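Local coordinates for protein endo-1,4-beta-xylanase 1 (Hypocrea jecorina, PDB 1XYN) that hydrolyses internal beta-1,4-xylosidic linkages in the main chain of xylan, a plant cell wall hemicellulose, releasing xylooligosaccharides and xylose, at residues I48-F54 against A172-N178; G59-S64 against M79-Y85; W68-V74 against H152-N157; A87-K92 against I104-T108; S97-Y102 against T136-H142. One frame throughout, in Å; residues are numbered along the deposited sequence.

From the N terminus, residues 48-54 open interaction 1, closed only by the C-terminal strand; the other four contacts lie within that span. Strand 60-70 serves two contacts: its start pairs with residues 79-85 in interaction 2, and its end meets 152-157 in interaction 3. These two cross, since 68-74 comes before 79-85 and 152-157 after it. Residues 87-92 and 104-108 close a hairpin in interaction 4, and its turn end, 97-102, reaches 136-142 in interaction 5, so these also cross, both inside interaction 3. Interaction 1 belongs to the five-stranded sheet, interactions 2 to 4 to the larger curved one, and interaction 5 joins the hairpin to strand 135-137 of the smaller sheet and to helix 139-148.

Interaction 1 of 5, residues I48-F54 against A172-N178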
# COMPACT_ATOMS: atom_id res chain seq x y z
N ILE A 48 -4.51 -0.96 28.05
CA ILE A 48 -4.37 -2.27 27.44
C ILE A 48 -3.17 -3.09 27.92
O ILE A 48 -2.03 -2.63 27.87
CB ILE A 48 -4.31 -2.15 25.91
CG1 ILE A 48 -5.58 -1.46 25.39
CG2 ILE A 48 -4.17 -3.52 25.27
CD1 ILE A 48 -5.55 -1.19 23.89
N ASN A 49 -3.45 -4.31 28.36
CA ASN A 49 -2.44 -5.24 28.85
C ASN A 49 -2.05 -6.22 27.74
O ASN A 49 -2.91 -6.71 27.00
CB ASN A 49 -2.98 -6.04 30.03
CG ASN A 49 -3.57 -5.15 31.12
OD1 ASN A 49 -2.89 -4.82 32.09
ND2 ASN A 49 -4.83 -4.77 30.95
N PHE A 50 -0.75 -6.48 27.63
CA PHE A 50 -0.22 -7.40 26.63
C PHE A 50 0.95 -8.14 27.29
O PHE A 50 1.52 -7.67 28.27
CB PHE A 50 0.25 -6.66 25.38
CG PHE A 50 1.45 -5.77 25.61
CD1 PHE A 50 1.30 -4.52 26.21
CD2 PHE A 50 2.73 -6.19 25.24
CE1 PHE A 50 2.41 -3.70 26.45
CE2 PHE A 50 3.84 -5.39 25.47
CZ PHE A 50 3.68 -4.14 26.08
N GLY A 51 1.29 -9.31 26.77
CA GLY A 51 2.38 -10.06 27.35
C GLY A 51 2.66 -11.32 26.58
O GLY A 51 1.78 -11.85 25.90
N GLY A 52 3.88 -11.81 26.66
CA GLY A 52 4.21 -13.02 25.94
C GLY A 52 5.56 -12.90 25.29
O GLY A 52 6.47 -12.28 25.83
N SER A 53 5.69 -13.50 24.12
CA SER A 53 6.95 -13.46 23.41
C SER A 53 6.76 -12.78 22.06
O SER A 53 5.63 -12.61 21.59
CB SER A 53 7.52 -14.87 23.24
OG SER A 53 6.80 -15.63 22.28
N PHE A 54 7.87 -12.37 21.46
CA PHE A 54 7.86 -11.71 20.17
C PHE A 54 9.30 -11.75 19.68
O PHE A 54 10.15 -10.97 20.14
CB PHE A 54 7.38 -10.27 20.32
CG PHE A 54 7.42 -9.47 19.05
CD1 PHE A 54 6.51 -9.72 18.03
CD2 PHE A 54 8.36 -8.47 18.88
CE1 PHE A 54 6.55 -8.97 16.86
CE2 PHE A 54 8.41 -7.72 17.72
CZ PHE A 54 7.49 -7.97 16.70
N ALA A 172 5.42 -14.98 17.54
CA ALA A 172 4.89 -14.22 18.67
C ALA A 172 3.66 -14.90 19.29
O ALA A 172 2.80 -15.42 18.59
CB ALA A 172 4.52 -12.80 18.22
N SER A 173 3.62 -14.93 20.62
CA SER A 173 2.51 -15.50 21.38
C SER A 173 2.19 -14.44 22.40
O SER A 173 2.94 -14.23 23.35
CB SER A 173 2.92 -16.80 22.08
OG SER A 173 3.25 -17.81 21.13
N GLN A 174 1.08 -13.74 22.18
CA GLN A 174 0.68 -12.65 23.05
C GLN A 174 -0.69 -12.80 23.70
O GLN A 174 -1.63 -13.29 23.08
CB GLN A 174 0.71 -11.34 22.25
CG GLN A 174 2.12 -10.86 21.87
CD GLN A 174 2.88 -10.29 23.06
OE1 GLN A 174 2.33 -9.54 23.85
NE2 GLN A 174 4.15 -10.66 23.19
N SER A 175 -0.79 -12.33 24.93
CA SER A 175 -2.03 -12.35 25.71
C SER A 175 -2.52 -10.90 25.67
O SER A 175 -1.75 -9.98 25.95
CB SER A 175 -1.73 -12.76 27.16
OG SER A 175 -0.92 -13.92 27.21
N VAL A 176 -3.79 -10.70 25.33
CA VAL A 176 -4.40 -9.37 25.21
C VAL A 176 -5.63 -9.16 26.11
O VAL A 176 -6.46 -10.05 26.24
CB VAL A 176 -4.83 -9.13 23.74
CG1 VAL A 176 -5.54 -7.80 23.58
CG2 VAL A 176 -3.64 -9.24 22.82
N SER A 177 -5.74 -7.98 26.73
CA SER A 177 -6.88 -7.64 27.58
C SER A 177 -6.91 -6.17 28.04
O SER A 177 -5.95 -5.43 27.84
CB SER A 177 -6.95 -8.55 28.82
OG SER A 177 -5.93 -8.26 29.75
N ASN A 178 -8.03 -5.78 28.64
CA ASN A 178 -8.23 -4.43 29.17
C ASN A 178 -9.38 -4.44 30.16
O ASN A 178 -9.81 -5.55 30.55
CB ASN A 178 -8.51 -3.43 28.03
CG ASN A 178 -9.85 -3.63 27.38
OD1 ASN A 178 -10.42 -2.71 26.81
ND2 ASN A 178 -10.37 -4.84 27.44
OXT ASN A 178 -9.87 -3.36 30.53
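An antiparallel strand pair joins residues 48-54 to the C-terminal strand in the five-stranded sheet of the GH11 jelly roll. Around Asn49 and Ser177 the ladder is regular: Asn49 N to Ser177 O is 2.8 Å and Ser177 N to Asn49 O 3.1 Å. The chain turns a corner at Gly52, where a CB would collide with Ser173 O, yet the pairing runs on through it: Ser175 N donates to Gly51 O at 2.8 Å and Ser53 N to Ser173 O at 2.9 Å. Gln174, folded back with chi1 and chi2 both m, spans the corner, and its NE2 donates to Ser53 O at 2.9 Å. Phe54 and Ala172 share a face, with CD1 of Phe54 3.7 Å from CB of Ala172 at the ring edge, whereas Asn49, Ser53, Ser173 and Ser177 line the other. Ile48 and Val176 pack on Val161, and Phe54 on Val163, of strand 155-166 in the second sheet; within its own sheet the pair lies between strands 23-30 and 135-137.

Interaction 2 of 5, residues G59-S64 against M79-Y85; sequences GTGLLS and MEDNHNY. With CA (calcium ion), chain B.
A classic beta bulge interrupts this antiparallel pair: Glu80 and Asp81 both face Leu63, whose O accepts from Glu80 N at 2.9 Å and Asp81 N at 3.2 Å. The register slips by one, and Ser64 pairs with Met79 (CA to CA 4.1 Å). Strands 60-64 and 81-83 run at 175°, axes 4.6 Å apart. Leu63 N donates to Asp81 O at 2.9 Å; Gly61 and His83 form the next hydrogen-bonded pair, Gly61 N to His83 O 3.0 Å and His83 N to Gly61 O 2.8 Å. Asp81 (chi1 t) and His83 (chi1 m) point to one face and bind calcium through OD2 at 2.6 Å and NE2 at 2.7 Å. The pair belongs to the larger curved sheet of the GH11 jelly roll. On its other face Leu62 CD2 packs 3.6 Å from Tyr85 CB, with Glu164, the predicted proton donor, close by. Asn84 takes left-handed angles (48/47); its ND2 donates to Gly59 O at 2.8 Å, and Thr60 OG1 to Asn84 O at 2.7 Å.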
# COMPACT_ATOMS: atom_id res chain seq x y z
N GLY A 59 14.37 -9.44 9.04
CA GLY A 59 13.37 -8.53 8.50
C GLY A 59 12.77 -7.55 9.50
O GLY A 59 13.29 -7.39 10.60
N THR A 60 11.67 -6.91 9.12
CA THR A 60 10.98 -5.94 9.98
C THR A 60 9.89 -6.60 10.83
O THR A 60 9.08 -7.37 10.32
CB THR A 60 10.29 -4.84 9.14
OG1 THR A 60 11.25 -4.25 8.25
CG2 THR A 60 9.69 -3.76 10.04
N GLY A 61 9.86 -6.25 12.12
CA GLY A 61 8.87 -6.79 13.03
C GLY A 61 8.46 -5.75 14.06
O GLY A 61 9.32 -5.12 14.68
N LEU A 62 7.15 -5.57 14.25
CA LEU A 62 6.63 -4.58 15.20
C LEU A 62 5.55 -5.15 16.12
O LEU A 62 4.65 -5.84 15.66
CB LEU A 62 6.01 -3.40 14.44
CG LEU A 62 6.52 -2.95 13.07
CD1 LEU A 62 5.62 -1.86 12.50
CD2 LEU A 62 7.95 -2.46 13.17
N LEU A 63 5.67 -4.88 17.42
CA LEU A 63 4.66 -5.30 18.39
C LEU A 63 4.05 -3.99 18.91
O LEU A 63 4.74 -3.18 19.54
CB LEU A 63 5.28 -6.09 19.54
CG LEU A 63 4.31 -6.57 20.64
CD1 LEU A 63 3.22 -7.47 20.05
CD2 LEU A 63 5.08 -7.28 21.75
N SER A 64 2.77 -3.77 18.64
CA SER A 64 2.16 -2.52 19.06
C SER A 64 0.65 -2.49 19.17
O SER A 64 -0.04 -3.34 18.61
CB SER A 64 2.55 -1.42 18.07
OG SER A 64 2.01 -1.66 16.78
N MET A 79 4.01 1.56 19.39
CA MET A 79 4.99 0.49 19.34
C MET A 79 5.70 0.26 20.64
O MET A 79 6.34 1.16 21.17
CB MET A 79 6.01 0.78 18.24
CG MET A 79 5.50 0.53 16.85
SD MET A 79 6.64 1.11 15.60
CE MET A 79 5.48 1.95 14.51
N GLU A 80 5.58 -0.96 21.15
CA GLU A 80 6.21 -1.35 22.40
C GLU A 80 7.51 -2.05 22.07
O GLU A 80 8.42 -2.16 22.90
CB GLU A 80 5.30 -2.28 23.20
CG GLU A 80 3.97 -1.63 23.58
CD GLU A 80 4.16 -0.44 24.50
OE1 GLU A 80 4.72 -0.64 25.60
OE2 GLU A 80 3.75 0.68 24.15
N ASP A 81 7.61 -2.44 20.81
CA ASP A 81 8.77 -3.13 20.31
C ASP A 81 8.81 -3.04 18.80
O ASP A 81 7.76 -2.97 18.15
CB ASP A 81 8.69 -4.58 20.74
CG ASP A 81 9.96 -5.33 20.52
OD1 ASP A 81 11.04 -4.72 20.36
OD2 ASP A 81 9.85 -6.57 20.53
N ASN A 82 10.01 -3.01 18.25
CA ASN A 82 10.21 -2.91 16.80
C ASN A 82 11.65 -3.27 16.43
O ASN A 82 12.59 -3.03 17.20
CB ASN A 82 9.85 -1.52 16.27
CG ASN A 82 10.86 -0.43 16.68
OD1 ASN A 82 11.59 0.09 15.83
ND2 ASN A 82 10.87 -0.07 17.97
N HIS A 83 11.79 -3.92 15.27
CA HIS A 83 13.08 -4.33 14.74
C HIS A 83 13.12 -4.01 13.28
O HIS A 83 12.18 -4.32 12.56
CB HIS A 83 13.26 -5.83 14.83
CG HIS A 83 13.05 -6.35 16.20
ND1 HIS A 83 14.09 -6.76 17.00
CD2 HIS A 83 11.93 -6.50 16.93
CE1 HIS A 83 13.62 -7.15 18.16
NE2 HIS A 83 12.30 -7.00 18.15
N ASN A 84 14.24 -3.42 12.85
CA ASN A 84 14.47 -3.06 11.45
C ASN A 84 13.26 -2.32 10.90
O ASN A 84 12.77 -2.64 9.82
CB ASN A 84 14.76 -4.32 10.62
CG ASN A 84 15.88 -5.16 11.21
OD1 ASN A 84 17.05 -4.78 11.16
ND2 ASN A 84 15.53 -6.31 11.79
N TYR A 85 12.77 -1.36 11.66
CA TYR A 85 11.62 -0.56 11.26
C TYR A 85 12.06 0.77 10.65
O TYR A 85 12.58 1.63 11.36
CB TYR A 85 10.71 -0.32 12.45
CG TYR A 85 9.61 0.66 12.16
CD1 TYR A 85 8.74 0.47 11.09
CD2 TYR A 85 9.47 1.83 12.93
CE1 TYR A 85 7.76 1.40 10.77
CE2 TYR A 85 8.49 2.77 12.62
CZ TYR A 85 7.65 2.55 11.54
OH TYR A 85 6.68 3.47 11.22
CA CA B . 12.38 -7.26 20.84

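Interaction 3 of 5, residues W68-V74 against H152-N157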
# COMPACT_ATOMS: atom_id res chain seq x y z
N TRP A 68 -7.48 2.54 14.36
CA TRP A 68 -7.98 3.51 13.39
C TRP A 68 -8.93 4.51 14.03
O TRP A 68 -9.41 4.31 15.15
CB TRP A 68 -8.70 2.80 12.24
CG TRP A 68 -7.78 2.10 11.32
CD1 TRP A 68 -7.20 0.89 11.51
CD2 TRP A 68 -7.26 2.60 10.07
NE1 TRP A 68 -6.34 0.60 10.47
CE2 TRP A 68 -6.37 1.63 9.57
CE3 TRP A 68 -7.47 3.77 9.32
CZ2 TRP A 68 -5.67 1.79 8.37
CZ3 TRP A 68 -6.79 3.93 8.12
CH2 TRP A 68 -5.90 2.94 7.66
N SER A 69 -9.21 5.57 13.29
CA SER A 69 -10.10 6.63 13.74
C SER A 69 -10.76 7.18 12.49
O SER A 69 -10.20 7.08 11.40
CB SER A 69 -9.26 7.71 14.44
OG SER A 69 -10.02 8.87 14.71
N THR A 70 -11.98 7.68 12.62
CA THR A 70 -12.69 8.25 11.48
C THR A 70 -13.09 9.70 11.72
O THR A 70 -13.32 10.11 12.86
CB THR A 70 -13.93 7.42 11.08
OG1 THR A 70 -14.73 7.13 12.23
CG2 THR A 70 -13.51 6.11 10.43
N ASN A 71 -13.08 10.47 10.64
CA ASN A 71 -13.43 11.89 10.64
C ASN A 71 -12.69 12.69 11.71
O ASN A 71 -13.30 13.17 12.68
CB ASN A 71 -14.95 12.06 10.79
CG ASN A 71 -15.43 13.40 10.31
OD1 ASN A 71 -15.23 13.78 9.15
ND2 ASN A 71 -16.09 14.13 11.19
N PRO A 72 -11.38 12.91 11.53
CA PRO A 72 -10.52 12.49 10.41
C PRO A 72 -10.09 11.01 10.43
O PRO A 72 -10.07 10.37 11.48
CB PRO A 72 -9.31 13.40 10.57
CG PRO A 72 -9.16 13.45 12.06
CD PRO A 72 -10.59 13.66 12.53
N LEU A 73 -9.71 10.50 9.25
CA LEU A 73 -9.25 9.12 9.12
C LEU A 73 -7.80 9.07 9.62
O LEU A 73 -6.93 9.72 9.05
CB LEU A 73 -9.33 8.65 7.66
CG LEU A 73 -8.81 7.24 7.35
CD1 LEU A 73 -9.58 6.19 8.13
CD2 LEU A 73 -8.90 6.96 5.86
N VAL A 74 -7.56 8.29 10.67
CA VAL A 74 -6.23 8.19 11.28
C VAL A 74 -5.81 6.77 11.65
O VAL A 74 -6.53 6.04 12.33
CB VAL A 74 -6.16 9.02 12.60
CG1 VAL A 74 -4.78 8.90 13.24
CG2 VAL A 74 -6.52 10.48 12.35
N HIS A 152 -4.53 15.47 15.81
CA HIS A 152 -5.97 15.40 16.05
C HIS A 152 -6.65 14.07 15.65
O HIS A 152 -6.57 13.63 14.49
CB HIS A 152 -6.60 16.58 15.30
CG HIS A 152 -8.04 16.83 15.61
ND1 HIS A 152 -9.01 16.81 14.63
CD2 HIS A 152 -8.67 17.13 16.77
CE1 HIS A 152 -10.18 17.10 15.18
NE2 HIS A 152 -10.00 17.30 16.47
N LEU A 153 -7.36 13.45 16.60
CA LEU A 153 -8.08 12.18 16.37
C LEU A 153 -9.59 12.41 16.21
O LEU A 153 -10.13 13.42 16.67
CB LEU A 153 -7.86 11.20 17.52
CG LEU A 153 -6.53 10.48 17.71
CD1 LEU A 153 -6.65 9.50 18.87
CD2 LEU A 153 -6.16 9.73 16.45
N GLY A 154 -10.26 11.46 15.57
CA GLY A 154 -11.70 11.55 15.36
C GLY A 154 -12.44 10.49 16.16
O GLY A 154 -12.06 10.21 17.31
N GLN A 155 -13.49 9.91 15.58
CA GLN A 155 -14.28 8.86 16.23
C GLN A 155 -13.47 7.57 16.29
O GLN A 155 -12.89 7.14 15.28
CB GLN A 155 -15.56 8.57 15.45
CG GLN A 155 -16.33 9.78 15.00
CD GLN A 155 -17.37 9.43 13.94
OE1 GLN A 155 -17.49 10.12 12.92
NE2 GLN A 155 -18.12 8.36 14.17
N MET A 156 -13.46 6.91 17.44
CA MET A 156 -12.72 5.67 17.61
C MET A 156 -13.32 4.50 16.83
O MET A 156 -14.53 4.25 16.89
CB MET A 156 -12.67 5.28 19.10
CG MET A 156 -11.75 6.13 19.94
SD MET A 156 -10.03 5.82 19.59
CE MET A 156 -9.57 4.94 21.04
N ASN A 157 -12.46 3.81 16.09
CA ASN A 157 -12.87 2.63 15.35
C ASN A 157 -12.18 1.46 16.05
O ASN A 157 -11.96 1.54 17.25
CB ASN A 157 -12.47 2.73 13.88
CG ASN A 157 -13.23 1.75 13.02
OD1 ASN A 157 -12.82 0.60 12.83
ND2 ASN A 157 -14.38 2.18 12.51
O HOH W 1 -9.56 3.10 17.88
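Ser69, in the t rotamer, swings its hydroxyl across to the loop before strand 155-157, where OG accepts from Gly154 N at 2.7 Å and makes a weak 3.4 Å bond to Gln155 O. Thr70, with chi1 p, sets OG1 3.6 Å from CB of Gln155, while their backbones form a hydrogen-bonded antiparallel pair, Thr70 N to Gln155 O 2.9 Å and Gln155 N to Thr70 O 2.7 Å. The short strands run antiparallel at 140°, in keeping with the twist of the large curved sheet that forms the GH11 jelly-roll substrate cleft. Trp68 (chi1 m) carries its indole away from 152-157, against Tyr66 and Tyr158, which probably bind substrate, as in related xylanases; its NE1 bonds to Tyr66 OH. A cis peptide precedes Pro72, whose CG lies 3.6 Å from His152 O and CD 3.7 Å from Gly154 CA. A CB on Gly154 would run into Thr70 O, Asn71 O and Pro72 N. Val74 (chi1 t) packs CG1 3.6 Å from CD2 of Leu153 (chi1 m, chi2 t).

Interaction 4 of 5, residues A87-K92 against I104-T108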
# COMPACT_ATOMS: atom_id res chain seq x y z
N ALA A 87 11.93 4.00 10.16
CA ALA A 87 11.29 5.16 10.78
C ALA A 87 10.91 6.21 9.75
O ALA A 87 11.74 7.02 9.32
CB ALA A 87 12.20 5.75 11.84
N GLN A 88 9.64 6.20 9.35
CA GLN A 88 9.14 7.14 8.35
C GLN A 88 8.34 8.31 8.91
O GLN A 88 7.57 8.16 9.87
CB GLN A 88 8.29 6.40 7.31
CG GLN A 88 9.07 5.43 6.45
CD GLN A 88 10.13 6.12 5.61
OE1 GLN A 88 9.82 6.89 4.69
NE2 GLN A 88 11.40 5.84 5.92
N GLY A 89 8.53 9.47 8.30
CA GLY A 89 7.80 10.65 8.72
C GLY A 89 8.56 11.74 9.43
O GLY A 89 9.77 11.90 9.26
N THR A 90 7.84 12.45 10.28
CA THR A 90 8.36 13.57 11.04
C THR A 90 8.23 13.39 12.55
O THR A 90 7.16 13.06 13.05
CB THR A 90 7.60 14.86 10.64
OG1 THR A 90 7.64 15.02 9.21
CG2 THR A 90 8.20 16.08 11.31
N VAL A 91 9.32 13.61 13.27
CA VAL A 91 9.28 13.50 14.73
C VAL A 91 8.57 14.76 15.22
O VAL A 91 8.79 15.86 14.71
CB VAL A 91 10.69 13.42 15.35
CG1 VAL A 91 10.59 13.10 16.84
CG2 VAL A 91 11.50 12.36 14.65
N LYS A 92 7.68 14.59 16.19
CA LYS A 92 6.92 15.69 16.75
C LYS A 92 7.31 16.03 18.18
O LYS A 92 7.25 17.19 18.59
CB LYS A 92 5.43 15.38 16.66
CG LYS A 92 4.91 15.42 15.24
CD LYS A 92 4.88 16.85 14.74
CE LYS A 92 4.55 16.91 13.28
NZ LYS A 92 4.21 18.30 12.89
N ILE A 104 7.31 10.59 19.35
CA ILE A 104 6.11 10.71 18.55
C ILE A 104 6.45 11.13 17.13
O ILE A 104 7.32 11.97 16.93
CB ILE A 104 5.15 11.72 19.20
CG1 ILE A 104 4.82 11.25 20.63
CG2 ILE A 104 3.88 11.88 18.37
CD1 ILE A 104 4.01 12.24 21.43
N TRP A 105 5.80 10.49 16.16
CA TRP A 105 6.00 10.77 14.74
C TRP A 105 4.65 10.98 14.08
O TRP A 105 3.62 10.50 14.56
CB TRP A 105 6.66 9.59 14.01
CG TRP A 105 7.97 9.15 14.53
CD1 TRP A 105 8.22 8.49 15.70
CD2 TRP A 105 9.23 9.29 13.87
NE1 TRP A 105 9.55 8.20 15.80
CE2 TRP A 105 10.20 8.67 14.70
CE3 TRP A 105 9.64 9.86 12.65
CZ2 TRP A 105 11.56 8.61 14.35
CZ3 TRP A 105 10.99 9.80 12.30
CH2 TRP A 105 11.93 9.18 13.15
N GLU A 106 4.65 11.73 12.99
CA GLU A 106 3.45 11.94 12.20
C GLU A 106 3.90 11.60 10.79
O GLU A 106 4.99 11.98 10.36
CB GLU A 106 2.94 13.38 12.26
CG GLU A 106 1.77 13.63 11.29
CD GLU A 106 0.97 14.90 11.58
OE1 GLU A 106 1.58 15.96 11.81
OE2 GLU A 106 -0.28 14.83 11.57
N ASN A 107 3.06 10.85 10.08
CA ASN A 107 3.39 10.44 8.73
C ASN A 107 2.13 10.49 7.90
O ASN A 107 1.03 10.63 8.44
CB ASN A 107 3.96 9.02 8.74
CG ASN A 107 4.47 8.59 7.38
OD1 ASN A 107 4.94 9.41 6.59
ND2 ASN A 107 4.41 7.29 7.11
N THR A 108 2.29 10.42 6.59
CA THR A 108 1.15 10.46 5.70
C THR A 108 1.25 9.29 4.73
O THR A 108 2.34 8.94 4.26
CB THR A 108 1.07 11.80 4.95
OG1 THR A 108 1.12 12.88 5.89
CG2 THR A 108 -0.24 11.90 4.16
O HOH W 2 5.88 13.47 7.73
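The indole of Trp105 is overlapped on one face by Val91, whose CG2 sits 3.5 Å from the centroid of the six-membered ring and only 10° off its normal, a well-centred CH-pi contact. Ala87 extends the apolar cover, CB 3.7 Å from Trp105 CH2. Val91 and Trp105 form a non-hydrogen-bonded antiparallel pair with CA atoms 4.3 Å apart, which places both side chains on one side of the sheet. Hydrogen bonds flank them: Thr90 N to Glu106 O at 2.9 Å, Glu106 N to Thr90 O at 2.8 Å, and Lys92 N to Ile104 O at 2.7 Å. A water bridges Thr90 and Glu106, 2.8 Å from Thr90 OG1 and donating to Glu106 O at 3.2 Å. On the face of Thr90 and Glu106, Lys92 NZ makes a long salt bridge to Glu106 OE1 at 3.7 Å. Gly89 enters the strand at phi 109° and psi -151°, where a CB would clash with Glu106 O. The pair makes up the open end of hairpin 90-97/100-109, an edge of the curved sheet. Inward, strand 104-108 hydrogen-bonds to strand 119-128, and Asn107 ND2 to Gln123, which probably binds substrate; Ile104 packs on Ala145 and Trp146 of helix 139-148.

Interaction 5 of 5, residues S97-Y102 against T136-H142; sequences SDGATY and TVTVQNH
A hairpin turn docks on the entrance to helix 139-148, the single long helix of the GH11 fold. Ser97 to Ala100 form a type I' turn with Asp98 at 50/48 and Gly99 at 92/-1, closed by Ser97 N to Ala100 O at 2.8 Å and Ala100 N to Ser97 O at 3.3 Å. Strand 136-137 leads into Thr138 (chi1 m), the centre of an inverse gamma turn (-74/88), before the helix. Asp98, chi1 m, grips this bend with both carboxylate oxygens: OD1 accepts from Thr138 OG1 at 2.7 Å and OD2 from Thr138 N at 3.0 Å. Ser97, chi1 t, donates from OG to Asp98 OD2 at 2.8 Å and accepts at OG from Asn141 ND2 (chi1 m) at 3.0 Å, tying the hairpin to the first helical turn. Further along the hairpin, Tyr102 and His142, both chi1 m with chi2 68° and -86°, make a T-shaped stack: the His142 edge meets the Tyr102 face, centroids 4.6 Å apart, planes at 80°, CE1 of His142 3.5 Å from CD2 of Tyr102. One water lies 2.7 Å from Asp98 OD2, 2.7 Å from Tyr102 OH and 2.8 Å from His142 NE2, donating to the first two. Tyr102 OH also bonds to Arg128 and Glu80, and His142 ND1 to Ser126. Such packing of the helix against the convex side of the curved sheet is typical of the GH11 beta-jelly roll.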
# COMPACT_ATOMS: atom_id res chain seq x y z
N SER A 97 5.49 7.49 29.31
CA SER A 97 4.34 6.72 29.72
C SER A 97 4.73 5.28 29.97
O SER A 97 5.59 4.73 29.29
CB SER A 97 3.26 6.78 28.63
OG SER A 97 2.03 6.28 29.11
N ASP A 98 4.16 4.72 31.03
CA ASP A 98 4.35 3.33 31.41
C ASP A 98 5.77 2.79 31.51
O ASP A 98 6.07 1.70 31.00
CB ASP A 98 3.51 2.46 30.49
CG ASP A 98 2.08 2.95 30.38
OD1 ASP A 98 1.33 2.84 31.37
OD2 ASP A 98 1.72 3.50 29.32
N GLY A 99 6.65 3.53 32.18
CA GLY A 99 8.02 3.07 32.36
C GLY A 99 9.06 3.51 31.34
O GLY A 99 10.23 3.16 31.46
N ALA A 100 8.65 4.28 30.33
CA ALA A 100 9.61 4.74 29.33
C ALA A 100 9.11 5.93 28.53
O ALA A 100 7.94 6.31 28.63
CB ALA A 100 9.97 3.60 28.39
N THR A 101 10.01 6.51 27.74
CA THR A 101 9.67 7.65 26.89
C THR A 101 9.40 7.13 25.48
O THR A 101 9.98 6.13 25.06
CB THR A 101 10.83 8.68 26.82
OG1 THR A 101 11.42 8.85 28.11
CG2 THR A 101 10.31 10.02 26.34
N TYR A 102 8.54 7.83 24.76
CA TYR A 102 8.17 7.46 23.39
C TYR A 102 8.43 8.64 22.46
O TYR A 102 8.12 9.77 22.81
CB TYR A 102 6.67 7.14 23.30
CG TYR A 102 6.24 5.89 24.03
CD1 TYR A 102 6.26 5.83 25.43
CD2 TYR A 102 5.79 4.78 23.32
CE1 TYR A 102 5.86 4.67 26.10
CE2 TYR A 102 5.37 3.62 23.99
CZ TYR A 102 5.41 3.58 25.37
OH TYR A 102 5.02 2.43 26.02
N THR A 136 1.62 -2.78 30.20
CA THR A 136 0.34 -2.10 30.12
C THR A 136 0.60 -0.83 29.34
O THR A 136 1.65 -0.22 29.50
CB THR A 136 -0.19 -1.70 31.50
OG1 THR A 136 -0.35 -2.86 32.32
CG2 THR A 136 -1.54 -0.98 31.38
N VAL A 137 -0.36 -0.46 28.51
CA VAL A 137 -0.24 0.74 27.70
C VAL A 137 -1.42 1.66 28.01
O VAL A 137 -2.55 1.39 27.59
CB VAL A 137 -0.25 0.40 26.18
CG1 VAL A 137 -0.26 1.66 25.32
CG2 VAL A 137 0.95 -0.44 25.84
N THR A 138 -1.17 2.71 28.80
CA THR A 138 -2.19 3.69 29.15
C THR A 138 -2.42 4.54 27.89
O THR A 138 -1.77 5.56 27.69
CB THR A 138 -1.73 4.58 30.34
OG1 THR A 138 -1.26 3.74 31.41
CG2 THR A 138 -2.88 5.40 30.87
N VAL A 139 -3.33 4.08 27.03
CA VAL A 139 -3.63 4.77 25.78
C VAL A 139 -3.99 6.26 25.84
O VAL A 139 -3.69 6.99 24.89
CB VAL A 139 -4.70 4.01 24.96
CG1 VAL A 139 -4.13 2.68 24.47
CG2 VAL A 139 -5.94 3.77 25.79
N GLN A 140 -4.61 6.71 26.92
CA GLN A 140 -4.98 8.12 27.04
C GLN A 140 -3.77 9.04 27.06
O GLN A 140 -3.80 10.11 26.47
CB GLN A 140 -5.84 8.39 28.28
CG GLN A 140 -7.34 8.39 28.03
CD GLN A 140 -7.79 9.39 26.96
OE1 GLN A 140 -7.73 10.60 27.15
NE2 GLN A 140 -8.28 8.86 25.85
N ASN A 141 -2.70 8.61 27.71
CA ASN A 141 -1.48 9.40 27.76
C ASN A 141 -0.96 9.70 26.35
O ASN A 141 -0.42 10.77 26.09
CB ASN A 141 -0.40 8.68 28.58
CG ASN A 141 -0.74 8.61 30.07
OD1 ASN A 141 -1.68 9.25 30.54
ND2 ASN A 141 0.03 7.83 30.81
N HIS A 142 -1.15 8.75 25.44
CA HIS A 142 -0.72 8.93 24.06
C HIS A 142 -1.68 9.82 23.31
O HIS A 142 -1.26 10.68 22.55
CB HIS A 142 -0.55 7.58 23.36
CG HIS A 142 0.57 6.76 23.92
ND1 HIS A 142 1.88 6.91 23.50
CD2 HIS A 142 0.60 5.86 24.93
CE1 HIS A 142 2.66 6.14 24.24
NE2 HIS A 142 1.91 5.50 25.11
O HOH W 3 2.63 3.39 26.76